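Local coordinates for 2-oxoglutarate (2OG) and Fe(II)-dependent oxygenase superfamily protein (Arabidopsis thaliana, PDB 6KWA), which probably catalyses the irreversible oxidation of the auxin indole-3-acetic acid to inactive 2-oxoindole-3-acetic acid as a 2-oxoglutarate-dependent dioxygenase, at residues L168-G173 with L223-H228. Numbering follows the deposited sequence.
Sequences LHTDSG and LCNVKH. With MG (magnesium ion), chain D.
His169 and His228 face each other as an antiparallel hydrogen-bonded pair where the segments 168-173 and 223-228 meet. His169 N donates to His228 O (2.9 Å), and His228 N returns a straighter bond to His169 O (2.8 Å). CA-H...O contacts flank this pair, from Leu168 to His228 O and from Lys227 to His169 O. Further along, water 1 accepts from Asp171 N; its approach to Val226 O is unusually short, which leaves a bridge between the segments doubtful.

Both imidazoles leave the same face of the sheet. In each, CG stands between the backbone N and the carbonyl carbon (chi1 56° in His228), which brings the two NE2 atoms onto one magnesium ion. His228 NE2 binds it at 2.1 Å and His169 NE2 at 2.5 Å. The rings are oblique, their planes 50° apart, with His228 CE1 over one face of the His169 ring. Asp171 supplies the third protein ligand through OD1, 2.4 Å from magnesium; its carboxylate lies at the edge of the His228 ring and is turned 85° against it. These residues form the His-X-Asp...His facial triad of 2-oxoglutarate oxygenases, with magnesium probably at the position that iron takes in the active enzyme. On the side of the ring remote from the metal-binding NE2, His228 ND1 donates in its ring plane to Val226 O (3.1 Å), from above the plane of that carbonyl, fixing the ring's rotation. Asp171 OD2 is held by Asn210 and Thr176, a second shell that orients the carboxylate.

Away from the metal, Thr170 CG2 packs against Asn225 O (3.3 Å) and Lys227 CG, while Thr170 OG1 and Asn225 ND2 both bond to Asp213. The contact thus joins the end of strand 164-169 to the start of strand 228-231, whose other neighbour is strand 187-190, while helix 213-218 adjoins Leu223 and Asn225.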
# COMPACT_ATOMS: atom_id res chain seq x y z
N LEU A 168 8.88 11.96 5.72
CA LEU A 168 9.56 10.87 5.02
C LEU A 168 9.59 9.54 5.81
O LEU A 168 9.90 9.53 6.99
CB LEU A 168 10.98 11.35 4.70
CG LEU A 168 11.87 10.63 3.69
CD1 LEU A 168 11.36 10.89 2.28
CD2 LEU A 168 13.31 11.06 3.83
N HIS A 169 9.23 8.43 5.16
CA HIS A 169 9.22 7.13 5.84
C HIS A 169 9.36 5.94 4.87
O HIS A 169 9.30 6.11 3.64
CB HIS A 169 7.94 6.98 6.67
CG HIS A 169 6.69 6.86 5.84
ND1 HIS A 169 6.17 7.91 5.11
CD2 HIS A 169 5.85 5.81 5.66
CE1 HIS A 169 5.07 7.51 4.51
NE2 HIS A 169 4.85 6.24 4.82
N THR A 170 9.60 4.75 5.42
CA THR A 170 9.49 3.50 4.66
C THR A 170 8.34 2.69 5.26
O THR A 170 8.17 2.69 6.48
CB THR A 170 10.78 2.64 4.70
OG1 THR A 170 10.98 2.12 6.02
CG2 THR A 170 11.99 3.44 4.28
N ASP A 171 7.55 2.00 4.44
CA ASP A 171 6.52 1.13 5.03
C ASP A 171 7.21 -0.08 5.65
O ASP A 171 8.34 -0.42 5.29
CB ASP A 171 5.45 0.68 4.03
CG ASP A 171 4.91 1.83 3.18
OD1 ASP A 171 4.78 2.96 3.70
OD2 ASP A 171 4.52 1.57 2.02
N SER A 172 6.56 -0.70 6.63
CA SER A 172 7.23 -1.75 7.40
C SER A 172 6.92 -3.14 6.86
O SER A 172 7.63 -4.11 7.20
CB SER A 172 6.81 -1.67 8.86
OG SER A 172 5.41 -1.89 8.96
N GLY A 173 5.89 -3.24 6.02
CA GLY A 173 5.45 -4.53 5.51
C GLY A 173 6.25 -4.95 4.30
O GLY A 173 7.36 -4.46 4.06
N LEU A 223 15.68 -6.04 -2.62
CA LEU A 223 14.53 -5.18 -2.85
C LEU A 223 14.67 -3.86 -2.06
O LEU A 223 15.04 -3.87 -0.88
CB LEU A 223 13.25 -5.93 -2.48
CG LEU A 223 13.06 -7.20 -3.32
CD1 LEU A 223 11.91 -8.07 -2.80
CD2 LEU A 223 12.85 -6.85 -4.79
N CYS A 224 14.42 -2.73 -2.72
CA CYS A 224 14.47 -1.40 -2.10
C CYS A 224 13.24 -1.04 -1.25
O CYS A 224 12.12 -0.95 -1.76
CB CYS A 224 14.65 -0.34 -3.17
SG CYS A 224 14.72 1.34 -2.47
N ASN A 225 13.41 -0.87 0.06
CA ASN A 225 12.28 -0.40 0.85
C ASN A 225 12.19 1.13 0.70
O ASN A 225 12.84 1.88 1.44
CB ASN A 225 12.40 -0.83 2.32
CG ASN A 225 13.74 -0.41 2.94
OD1 ASN A 225 14.73 -0.23 2.24
ND2 ASN A 225 13.74 -0.24 4.27
N VAL A 226 11.41 1.58 -0.27
CA VAL A 226 11.53 2.97 -0.69
C VAL A 226 11.11 4.00 0.37
O VAL A 226 10.14 3.81 1.14
CB VAL A 226 10.73 3.22 -2.00
CG1 VAL A 226 9.24 3.06 -1.79
CG2 VAL A 226 11.10 4.60 -2.60
N LYS A 227 11.85 5.10 0.39
CA LYS A 227 11.55 6.21 1.28
C LYS A 227 10.60 7.14 0.56
O LYS A 227 10.90 7.62 -0.54
CB LYS A 227 12.81 6.98 1.71
CG LYS A 227 13.89 6.18 2.43
CD LYS A 227 15.06 7.12 2.77
CE LYS A 227 16.17 6.45 3.57
NZ LYS A 227 16.96 5.49 2.72
N HIS A 228 9.47 7.43 1.18
CA HIS A 228 8.51 8.28 0.51
C HIS A 228 7.79 9.23 1.47
O HIS A 228 7.77 9.03 2.69
CB HIS A 228 7.49 7.40 -0.26
CG HIS A 228 6.79 6.39 0.59
ND1 HIS A 228 7.41 5.24 1.04
CD2 HIS A 228 5.51 6.33 1.04
CE1 HIS A 228 6.55 4.53 1.75
NE2 HIS A 228 5.39 5.17 1.76
MG MG D . 3.73 4.95 3.01
O HOH W 1 9.04 1.69 1.85